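Local coordinates for uncharacterized protein (Staphylococcus aureus, PDB 4YBV) that probably hydrolyses thioesters, perhaps those of acyl-CoA, as a member of the hot dog-fold thioesterase superfamily, at residues V23-M27 with L48-A52; R85-E91 with D103-D109. The protein carries 1 engineered substitution. The contacts are given in a common frame with arbitrary orientation. Residue numbers count along the deposited sequence, not the author numbering.

Contact 1 (V23-M27 with L48-A52); sequences VVISM and LGETA
A helix packed on a sheet meets the alternate residues that its strands direct to one face, and the hot dog fold offers a clear case. Val23-Met27 is an extended strand, Leu48-Ala52 a regular turn of helix closed by Ala52 N to Leu48 O at 2.9 Å. The two short axes pass 8.8 Å apart and run nearly antiparallel, at 148°, so that Val23 lies beside Ala52 (CA to CA 5.9 Å) and Met27 beyond Leu48. Val23, Ile25 and Met27 direct their CA-to-CB bonds toward the helix; Val24 and Ser26 point away. No hydrogen bond crosses; the 321 Å² buried comes from apolar packing. Two bumps interlock. Ile25 (m, t) drives its CD1 into the low spot at Ala52, 3.5 Å from Ala52 CA and 3.8 Å from Ala52 CB, with Thr51 CG2 alongside at 3.9 Å from that same Ile25 CD1. In return Leu48 (t, p) fills the hollow between Ile25 and Met27: its CD1 lies 4.0 Å from Ile25 CG2 and 4.0 Å from Met27 SD, its CD2 4.0 Å from Ile25 O. The extended p, t, t chain of Met27 leads off the strand to the helix side, where its SD walls one side of that hollow, while Val23 CG1 rests 4.3 Å from Ala52 CB. Helix 42-60 is the "sausage" of the fold, held in the "bun" of the antiparallel sheet; strand 22-28 runs between strands 14-19 and 85-95, Leu48 also touches Ala88, and Ile25 leans on Ile15 and Leu55.

Contact 2 (R85-E91 with D103-D109); sequences RVTATAE and DIKIKND
Six backbone hydrogen bonds join Arg85-Glu91 to Asp103-Asp109, exchanged reciprocally by three antiparallel hydrogen-bonded pairs. Thr87 N to Lys107 O and Lys107 N to Thr87 O are both 2.9 Å; Thr89 N to Lys105 O is 2.9 Å and Lys105 N to Thr89 O 3.0 Å; Glu91 N to Asp103 O is 2.8 Å and Asp103 N to Glu91 O 2.9 Å. The segments are arms of a beta hairpin, extended through Glu91 and Lys107, their axes 4.6 Å apart at 164°. Past Lys107 a water bridges Arg85 O and Asp109 N, 2.8 Å from each. Lys105 NZ makes a salt bridge to Asp103 OD2 (2.8 Å). In the non-hydrogen-bonded pairs, m chi1 places Ile106 CG1 3.8 Å from Ala88 CB and Ile104 CG1 3.9 Å from Ala90 CB. Backbone bonds thus set the register whatever the side chains, while small alanines and isoleucines receive helix 42-60 and the threonine and charged face is left to solvent or neighbouring molecules.

The two contacts illustrate how one sheet is built and then filled. Their centres are 7 Å apart, and they come in series along the chain: contact 1 closes before contact 2 opens. Strands 22-28 and 85-95 are neighbours, so the contacts touch directly, with probable hydrogen bonds from Ala88 N to Ile25 O and from Ala90 N to Val23 O, each 2.8 Å. Strand 99-107 continues the sheet beyond. Contact 2 therefore supplies hairpin backbone pairing, contact 1 the helix packed on the same inner surface, which Ala88 and Ala90 help to floor. Contact 1 and the alanine and isoleucine face of contact 2 form part of the hydrophobic core of a hot dog subunit.

Contact 1 (V23-M27 with L48-A52)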
loop_
_atom_site.group_PDB
_atom_site.type_symbol
_atom_site.label_atom_id
_atom_site.label_comp_id
_atom_site.label_asym_id
_atom_site.label_seq_id
_atom_site.Cartn_x
_atom_site.Cartn_y
_atom_site.Cartn_z
ATOM N N VAL A 23 -1.768 -21.147 1.283
ATOM C CA VAL A 23 -3.186 -21.336 1.583
ATOM C C VAL A 23 -4.053 -21.024 0.367
ATOM O O VAL A 23 -3.909 -19.998 -0.281
ATOM C CB VAL A 23 -3.629 -20.464 2.772
ATOM C CG1 VAL A 23 -5.122 -20.660 3.036
ATOM C CG2 VAL A 23 -2.838 -20.836 3.995
ATOM N N VAL A 24 -4.958 -21.922 0.048
ATOM C CA VAL A 24 -5.871 -21.690 -1.046
ATOM C C VAL A 24 -7.269 -21.730 -0.435
ATOM O O VAL A 24 -7.688 -22.774 0.089
ATOM C CB VAL A 24 -5.682 -22.756 -2.192
ATOM C CG1 VAL A 24 -6.540 -22.428 -3.413
ATOM C CG2 VAL A 24 -4.191 -22.852 -2.585
ATOM N N ILE A 25 -7.967 -20.592 -0.464
ATOM C CA ILE A 25 -9.368 -20.493 0.018
ATOM C C ILE A 25 -10.276 -19.905 -1.020
ATOM O O ILE A 25 -9.910 -18.944 -1.670
ATOM C CB ILE A 25 -9.514 -19.558 1.233
ATOM C CG1 ILE A 25 -8.341 -19.658 2.154
ATOM C CG2 ILE A 25 -10.780 -19.837 1.985
ATOM C CD1 ILE A 25 -8.583 -18.813 3.357
ATOM N N SER A 26 -11.488 -20.412 -1.137
ATOM C CA SER A 26 -12.402 -19.891 -2.138
ATOM C C SER A 26 -13.772 -19.572 -1.535
ATOM O O SER A 26 -14.067 -19.936 -0.381
ATOM C CB SER A 26 -12.565 -20.896 -3.306
ATOM O OG SER A 26 -13.020 -22.145 -2.837
ATOM N N MET A 27 -14.606 -18.901 -2.314
ATOM C CA MET A 27 -15.958 -18.569 -1.854
ATOM C C MET A 27 -16.814 -18.253 -3.046
ATOM O O MET A 27 -16.283 -17.833 -4.079
ATOM C CB MET A 27 -15.927 -17.384 -0.862
ATOM C CG MET A 27 -15.634 -16.041 -1.523
ATOM S SD MET A 27 -15.455 -14.671 -0.318
ATOM C CE MET A 27 -15.418 -13.290 -1.400
ATOM N N LEU A 48 -11.360 -12.017 1.990
ATOM C CA LEU A 48 -10.900 -13.388 1.662
ATOM C C LEU A 48 -9.366 -13.468 1.721
ATOM O O LEU A 48 -8.810 -14.347 2.382
ATOM C CB LEU A 48 -11.403 -13.782 0.292
ATOM C CG LEU A 48 -11.127 -15.218 -0.207
ATOM C CD1 LEU A 48 -11.906 -16.232 0.611
ATOM C CD2 LEU A 48 -11.535 -15.307 -1.650
ATOM N N GLY A 49 -8.682 -12.525 1.068
ATOM C CA GLY A 49 -7.215 -12.462 1.148
ATOM C C GLY A 49 -6.618 -12.386 2.554
ATOM O O GLY A 49 -5.659 -13.131 2.921
ATOM N N GLU A 50 -7.164 -11.482 3.373
ATOM C CA GLU A 50 -6.675 -11.347 4.744
ATOM C C GLU A 50 -6.910 -12.637 5.531
ATOM O O GLU A 50 -6.035 -13.063 6.313
ATOM C CB GLU A 50 -7.316 -10.158 5.482
ATOM C CG GLU A 50 -6.745 -10.016 6.894
ATOM C CD GLU A 50 -6.806 -8.594 7.470
ATOM O OE1 GLU A 50 -7.102 -7.630 6.735
ATOM O OE2 GLU A 50 -6.567 -8.444 8.683
ATOM N N THR A 51 -8.072 -13.263 5.306
ATOM C CA THR A 51 -8.349 -14.573 5.916
ATOM C C THR A 51 -7.262 -15.589 5.510
ATOM O O THR A 51 -6.745 -16.333 6.346
ATOM C CB THR A 51 -9.731 -15.106 5.512
ATOM O OG1 THR A 51 -10.745 -14.149 5.912
ATOM C CG2 THR A 51 -9.994 -16.459 6.178
ATOM N N ALA A 52 -6.908 -15.584 4.228
ATOM C CA ALA A 52 -5.943 -16.562 3.716
ATOM C C ALA A 52 -4.600 -16.375 4.391
ATOM O O ALA A 52 -3.994 -17.360 4.852
ATOM C CB ALA A 52 -5.824 -16.472 2.175
#

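Contact 2 (R85-E91 with D103-D109)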
loop_
_atom_site.group_PDB
_atom_site.type_symbol
_atom_site.label_atom_id
_atom_site.label_comp_id
_atom_site.label_asym_id
_atom_site.label_seq_id
_atom_site.Cartn_x
_atom_site.Cartn_y
_atom_site.Cartn_z
ATOM N N ARG A 85 -17.167 -18.806 -8.494
ATOM C CA ARG A 85 -16.424 -18.781 -7.241
ATOM C C ARG A 85 -15.212 -17.953 -7.488
ATOM O O ARG A 85 -14.767 -17.845 -8.623
ATOM C CB ARG A 85 -16.023 -20.183 -6.767
ATOM C CG ARG A 85 -17.210 -21.082 -6.463
ATOM C CD ARG A 85 -16.739 -22.449 -5.966
ATOM N NE ARG A 85 -16.079 -22.404 -4.658
ATOM C CZ ARG A 85 -16.726 -22.459 -3.499
ATOM N NH1 ARG A 85 -18.041 -22.527 -3.490
ATOM N NH2 ARG A 85 -16.066 -22.434 -2.345
ATOM N N VAL A 86 -14.685 -17.343 -6.432
ATOM C CA VAL A 86 -13.367 -16.750 -6.495
ATOM C C VAL A 86 -12.453 -17.491 -5.554
ATOM O O VAL A 86 -12.872 -18.001 -4.499
ATOM C CB VAL A 86 -13.382 -15.245 -6.151
ATOM C CG1 VAL A 86 -14.211 -14.523 -7.193
ATOM C CG2 VAL A 86 -13.901 -15.001 -4.728
ATOM N N THR A 87 -11.186 -17.533 -5.948
ATOM C CA THR A 87 -10.188 -18.298 -5.238
ATOM C C THR A 87 -8.976 -17.462 -4.949
ATOM O O THR A 87 -8.374 -16.843 -5.828
ATOM C CB THR A 87 -9.747 -19.540 -6.068
ATOM O OG1 THR A 87 -10.908 -20.295 -6.387
ATOM C CG2 THR A 87 -8.787 -20.379 -5.242
ATOM N N ALA A 88 -8.609 -17.459 -3.689
ATOM C CA ALA A 88 -7.450 -16.735 -3.212
ATOM C C ALA A 88 -6.316 -17.716 -2.935
ATOM O O ALA A 88 -6.502 -18.639 -2.151
ATOM C CB ALA A 88 -7.798 -16.008 -1.964
ATOM N N THR A 89 -5.147 -17.463 -3.524
ATOM C CA THR A 89 -3.923 -18.206 -3.234
ATOM C C THR A 89 -2.930 -17.314 -2.526
ATOM O O THR A 89 -2.437 -16.321 -3.087
ATOM C CB THR A 89 -3.264 -18.800 -4.527
ATOM O OG1 THR A 89 -4.225 -19.577 -5.223
ATOM C CG2 THR A 89 -2.088 -19.697 -4.193
ATOM N N ALA A 90 -2.685 -17.634 -1.263
ATOM C CA ALA A 90 -1.728 -16.924 -0.457
ATOM C C ALA A 90 -0.412 -17.728 -0.429
ATOM O O ALA A 90 -0.412 -18.878 -0.020
ATOM C CB ALA A 90 -2.251 -16.714 0.953
ATOM N N GLU A 91 0.691 -17.111 -0.843
ATOM C CA GLU A 91 2.005 -17.763 -0.733
ATOM C C GLU A 91 2.918 -16.878 0.091
ATOM O O GLU A 91 2.992 -15.669 -0.156
ATOM C CB GLU A 91 2.622 -18.019 -2.115
ATOM C CG GLU A 91 1.643 -18.494 -3.188
ATOM C CD GLU A 91 2.261 -18.504 -4.594
ATOM O OE1 GLU A 91 3.508 -18.523 -4.690
ATOM O OE2 GLU A 91 1.502 -18.485 -5.594
ATOM N N ASP A 103 2.068 -12.950 -0.135
ATOM C CA ASP A 103 1.599 -12.532 -1.445
ATOM C C ASP A 103 0.265 -13.224 -1.707
ATOM O O ASP A 103 0.177 -14.401 -1.493
ATOM C CB ASP A 103 2.614 -12.921 -2.507
ATOM C CG ASP A 103 2.515 -12.083 -3.725
ATOM O OD1 ASP A 103 3.114 -10.985 -3.699
ATOM O OD2 ASP A 103 1.856 -12.511 -4.698
ATOM N N ILE A 104 -0.776 -12.500 -2.129
ATOM C CA ILE A 104 -2.073 -13.134 -2.371
ATOM C C ILE A 104 -2.611 -12.773 -3.742
ATOM O O ILE A 104 -2.710 -11.598 -4.087
ATOM C CB ILE A 104 -3.149 -12.759 -1.319
ATOM C CG1 ILE A 104 -2.645 -12.875 0.113
ATOM C CG2 ILE A 104 -4.391 -13.645 -1.468
ATOM C CD1 ILE A 104 -2.278 -11.542 0.729
ATOM N N LYS A 105 -2.962 -13.789 -4.525
ATOM C CA LYS A 105 -3.576 -13.542 -5.808
ATOM C C LYS A 105 -4.988 -14.134 -5.820
ATOM O O LYS A 105 -5.197 -15.289 -5.477
ATOM C CB LYS A 105 -2.707 -14.113 -6.934
ATOM C CG LYS A 105 -1.396 -13.313 -7.133
ATOM C CD LYS A 105 -0.548 -13.953 -8.237
ATOM C CE LYS A 105 0.625 -13.060 -8.616
ATOM N NZ LYS A 105 1.395 -12.599 -7.429
ATOM N N ILE A 106 -5.962 -13.327 -6.201
ATOM C CA ILE A 106 -7.352 -13.752 -6.193
ATOM C C ILE A 106 -7.895 -13.703 -7.591
ATOM O O ILE A 106 -7.841 -12.653 -8.267
ATOM C CB ILE A 106 -8.199 -12.895 -5.249
ATOM C CG1 ILE A 106 -7.410 -12.743 -3.931
ATOM C CG2 ILE A 106 -9.554 -13.546 -5.060
ATOM C CD1 ILE A 106 -8.091 -12.025 -2.805
ATOM N N LYS A 107 -8.382 -14.873 -8.015
ATOM C CA LYS A 107 -8.841 -15.120 -9.372
ATOM C C LYS A 107 -10.278 -15.528 -9.432
ATOM O O LYS A 107 -10.796 -16.104 -8.478
ATOM C CB LYS A 107 -7.998 -16.230 -10.039
ATOM C CG LYS A 107 -6.534 -15.895 -10.150
ATOM C CD LYS A 107 -5.725 -16.989 -10.836
ATOM C CE LYS A 107 -4.302 -16.529 -10.997
ATOM N NZ LYS A 107 -3.472 -17.666 -11.509
ATOM N N ASN A 108 -10.924 -15.264 -10.567
ATOM C CA ASN A 108 -12.273 -15.787 -10.798
ATOM C C ASN A 108 -12.216 -17.129 -11.549
ATOM O O ASN A 108 -11.131 -17.705 -11.694
ATOM C CB ASN A 108 -13.169 -14.779 -11.559
ATOM C CG ASN A 108 -12.626 -14.388 -12.946
ATOM O OD1 ASN A 108 -11.731 -15.044 -13.524
ATOM N ND2 ASN A 108 -13.174 -13.293 -13.484
ATOM N N ASP A 109 -13.397 -17.568 -12.003
ATOM C CA ASP A 109 -13.673 -18.791 -12.777
ATOM C C ASP A 109 -13.014 -18.889 -14.127
ATOM O O ASP A 109 -12.911 -19.978 -14.698
ATOM C CB ASP A 109 -15.170 -18.909 -13.025
ATOM C CG ASP A 109 -15.834 -19.673 -11.976
ATOM O OD1 ASP A 109 -17.079 -19.853 -12.066
ATOM O OD2 ASP A 109 -15.096 -20.102 -11.048
HETATM O O HOH W 1 -15.770 -16.530 -10.834
#